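Epidermin leader peptide processing serine protease EpiP (Staphylococcus aureus subsp. aureus, PDB 3QFH) is a subtilisin-like serine endopeptidase that probably cuts the leader peptide from the precursor of the lantibiotic epidermin. Local coordinates at residues A[394-399]-A[436-441]. Residues are numbered along the deposited sequence; the frame is centred on the assembly and turned at random.
Sequences ALIIDK and YKALNV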
ATOM      1  N   ALA A 394      -3.640   8.240 -11.287  1.00 25.12           N
ATOM      2  CA  ALA A 394      -3.835   9.665 -11.051  1.00 25.17           C
ATOM      3  C   ALA A 394      -3.784  10.402 -12.392  1.00 24.04           C
ATOM      4  O   ALA A 394      -4.596  11.310 -12.658  1.00 24.45           O
ATOM      5  CB  ALA A 394      -2.793  10.219 -10.077  1.00 24.75           C
ATOM      6  N   LEU A 395      -2.848  10.012 -13.239  1.00 24.05           N
ATOM      7  CA  LEU A 395      -2.715  10.627 -14.576  1.00 24.79           C
ATOM      8  C   LEU A 395      -3.934  10.381 -15.454  1.00 24.05           C
ATOM      9  O   LEU A 395      -4.392  11.280 -16.165  1.00 26.05           O
ATOM     10  CB  LEU A 395      -1.477  10.105 -15.290  1.00 23.37           C
ATOM     11  CG  LEU A 395      -0.104  10.440 -14.693  1.00 26.15           C
ATOM     12  CD1 LEU A 395       1.001   9.783 -15.530  1.00 24.70           C
ATOM     13  CD2 LEU A 395       0.080  11.953 -14.621  1.00 26.11           C
ATOM     14  N   ILE A 396      -4.450   9.159 -15.401  1.00 24.17           N
ATOM     15  CA  ILE A 396      -5.606   8.756 -16.195  1.00 25.14           C
ATOM     16  C   ILE A 396      -6.870   9.512 -15.757  1.00 25.11           C
ATOM     17  O   ILE A 396      -7.642   9.997 -16.585  1.00 25.12           O
ATOM     18  CB  ILE A 396      -5.811   7.232 -16.116  1.00 24.77           C
ATOM     19  CG1 ILE A 396      -4.684   6.525 -16.877  1.00 24.63           C
ATOM     20  CG2 ILE A 396      -7.177   6.847 -16.706  1.00 24.78           C
ATOM     21  CD1 ILE A 396      -4.531   5.034 -16.511  1.00 27.47           C
ATOM     22  N   ILE A 397      -7.065   9.623 -14.454  1.00 25.42           N
ATOM     23  CA  ILE A 397      -8.215  10.365 -13.925  1.00 26.35           C
ATOM     24  C   ILE A 397      -8.176  11.829 -14.387  1.00 26.48           C
ATOM     25  O   ILE A 397      -9.203  12.408 -14.803  1.00 26.74           O
ATOM     26  CB  ILE A 397      -8.276  10.273 -12.381  1.00 25.58           C
ATOM     27  CG1 ILE A 397      -8.580   8.822 -11.960  1.00 27.09           C
ATOM     28  CG2 ILE A 397      -9.378  11.203 -11.835  1.00 27.98           C
ATOM     29  CD1 ILE A 397      -8.351   8.511 -10.440  1.00 25.83           C
ATOM     30  N   ASP A 398      -7.000  12.436 -14.328  1.00 26.15           N
ATOM     31  CA  ASP A 398      -6.868  13.841 -14.740  1.00 28.20           C
ATOM     32  C   ASP A 398      -6.941  14.008 -16.284  1.00 28.59           C
ATOM     33  O   ASP A 398      -7.578  14.928 -16.793  1.00 25.67           O
ATOM     34  CB  ASP A 398      -5.581  14.440 -14.187  1.00 28.04           C
ATOM     35  CG  ASP A 398      -5.570  14.504 -12.658  1.00 36.75           C
ATOM     36  OD1 ASP A 398      -6.647  14.305 -12.047  1.00 43.54           O
ATOM     37  OD2 ASP A 398      -4.484  14.734 -12.060  1.00 41.46           O
ATOM     38  N   LYS A 399      -6.336  13.081 -17.013  1.00 26.81           N
ATOM     39  CA  LYS A 399      -6.306  13.157 -18.474  1.00 28.56           C
ATOM     40  C   LYS A 399      -7.687  13.029 -19.116  1.00 29.19           C
ATOM     41  O   LYS A 399      -7.997  13.760 -20.030  1.00 30.17           O
ATOM     42  CB  LYS A 399      -5.386  12.070 -19.044  1.00 27.52           C
ATOM     43  CG  LYS A 399      -5.166  12.117 -20.555  1.00 29.98           C
ATOM     44  CD  LYS A 399      -4.214  13.244 -20.982  1.00 30.54           C
ATOM     45  CE  LYS A 399      -3.961  13.195 -22.477  1.00 35.64           C
ATOM     46  NZ  LYS A 399      -2.839  14.079 -22.913  1.00 33.92           N
ATOM     47  N   TYR A 436       2.716   5.457 -21.486  1.00 29.77           N
ATOM     48  CA  TYR A 436       2.621   6.140 -22.776  1.00 30.51           C
ATOM     49  C   TYR A 436       1.304   5.766 -23.462  1.00 30.51           C
ATOM     50  O   TYR A 436       0.572   6.648 -23.959  1.00 28.21           O
ATOM     51  CB  TYR A 436       3.810   5.817 -23.653  1.00 31.15           C
ATOM     52  CG  TYR A 436       3.763   6.464 -25.000  1.00 32.13           C
ATOM     53  CD1 TYR A 436       4.224   7.764 -25.180  1.00 34.04           C
ATOM     54  CD2 TYR A 436       3.299   5.766 -26.108  1.00 36.92           C
ATOM     55  CE1 TYR A 436       4.197   8.369 -26.424  1.00 36.34           C
ATOM     56  CE2 TYR A 436       3.259   6.363 -27.363  1.00 40.02           C
ATOM     57  CZ  TYR A 436       3.716   7.662 -27.513  1.00 39.18           C
ATOM     58  OH  TYR A 436       3.690   8.251 -28.745  1.00 42.62           O
ATOM     59  N   LYS A 437       0.993   4.473 -23.468  1.00 29.56           N
ATOM     60  CA  LYS A 437      -0.269   4.026 -24.055  1.00 31.82           C
ATOM     61  C   LYS A 437      -1.479   4.614 -23.320  1.00 29.99           C
ATOM     62  O   LYS A 437      -2.421   5.069 -23.952  1.00 29.96           O
ATOM     63  CB  LYS A 437      -0.387   2.500 -24.072  1.00 32.28           C
ATOM     64  CG  LYS A 437       0.456   1.800 -25.140  1.00 37.15           C
ATOM     65  CD  LYS A 437       0.120   0.297 -25.211  1.00 41.15           C
ATOM     66  CE  LYS A 437       1.021  -0.441 -26.199  1.00 43.93           C
ATOM     67  NZ  LYS A 437       0.854   0.013 -27.626  1.00 49.55           N
ATOM     68  N   ALA A 438      -1.442   4.590 -21.989  1.00 29.04           N
ATOM     69  CA  ALA A 438      -2.570   5.082 -21.168  1.00 28.75           C
ATOM     70  C   ALA A 438      -2.904   6.555 -21.449  1.00 28.77           C
ATOM     71  O   ALA A 438      -4.072   6.948 -21.407  1.00 29.64           O
ATOM     72  CB  ALA A 438      -2.270   4.882 -19.688  1.00 26.24           C
ATOM     73  N   LEU A 439      -1.888   7.355 -21.750  1.00 28.07           N
ATOM     74  CA  LEU A 439      -2.085   8.772 -22.032  1.00 30.73           C
ATOM     75  C   LEU A 439      -2.404   9.080 -23.501  1.00 31.22           C
ATOM     76  O   LEU A 439      -2.714  10.202 -23.833  1.00 30.96           O
ATOM     77  CB  LEU A 439      -0.843   9.573 -21.614  1.00 30.60           C
ATOM     78  CG  LEU A 439      -0.508   9.488 -20.120  1.00 32.87           C
ATOM     79  CD1 LEU A 439       0.774  10.243 -19.793  1.00 33.69           C
ATOM     80  CD2 LEU A 439      -1.656  10.012 -19.295  1.00 35.32           C
ATOM     81  N   ASN A 440      -2.351   8.090 -24.377  1.00 30.91           N
ATOM     82  CA  ASN A 440      -2.598   8.367 -25.780  1.00 32.34           C
ATOM     83  C   ASN A 440      -3.784   7.623 -26.403  1.00 32.37           C
ATOM     84  O   ASN A 440      -3.779   7.355 -27.603  1.00 30.26           O
ATOM     85  CB  ASN A 440      -1.302   8.099 -26.551  1.00 33.06           C
ATOM     86  CG  ASN A 440      -0.254   9.158 -26.278  1.00 35.26           C
ATOM     87  OD1 ASN A 440      -0.405  10.288 -26.704  1.00 40.62           O
ATOM     88  ND2 ASN A 440       0.814   8.792 -25.566  1.00 34.84           N
ATOM     89  N   VAL A 441      -4.797   7.315 -25.595  1.00 31.12           N
ATOM     90  CA  VAL A 441      -5.976   6.591 -26.101  1.00 32.06           C
ATOM     91  C   VAL A 441      -6.722   7.410 -27.154  1.00 33.31           C
ATOM     92  O   VAL A 441      -7.282   6.851 -28.086  1.00 34.54           O
ATOM     93  CB  VAL A 441      -6.943   6.207 -24.966  1.00 31.57           C
ATOM     94  CG1 VAL A 441      -8.171   5.489 -25.523  1.00 30.06           C
ATOM     95  CG2 VAL A 441      -6.214   5.315 -23.943  1.00 30.62           C
TER
HETATM   96  O   HOH W   1      -2.019  13.165 -25.746  1.00 48.83           O
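Leu-439 holds its CG anti to its own carbonyl carbon and beside the backbone N, with chi1 of -61°. This carries the CD2 branch of Leu-439 to CB of Leu-395, 4.0 Å away. The same methyl lies alongside the root of Lys-399, one helical turn further on, with CD2 4.3 Å from Lys-399 CB. Ile-396 meets the other helix through its long branch. CD1, the end of that branch, lies 3.9 Å from Ala-438 CB. Ala-409 and Leu-412 of helix 406-416 also touch the Ile-396 side chain. No direct hydrogen bond joins the two segments, and the side-chain contacts of Leu-395 and Ile-396 with Leu-439 and Ala-438 are apolar.

In the subtilisin-like fold, helix 382-400 is the long helix that, as in other subtilases, probably carries the catalytic serine in its first turn. Here its C-terminal part packs against the short helix 435-439 near the C-terminus of the chain.

Lys-399 passes over the carbonyl of Leu-439. Its CG is anti to the backbone N (chi1 -175°), and a bend at chi2 sends the chain across the backbone. CE passes 3.5 Å from the carbonyl O of Leu-439. NZ goes on to hydrogen bond with the carbonyl O of Asp-117. It also donates to a water, which makes a weak bond to OD1 of Asn-440. The ND2 of Asn-440 folds back to the carbonyl O of Tyr-436, at 2.7 Å and with an N-H...O angle of 149°. That nitrogen also sits 3.4 Å above the centre of the Tyr-436 ring, and Asp-117 OD2 is a further hydrogen-bond partner for it.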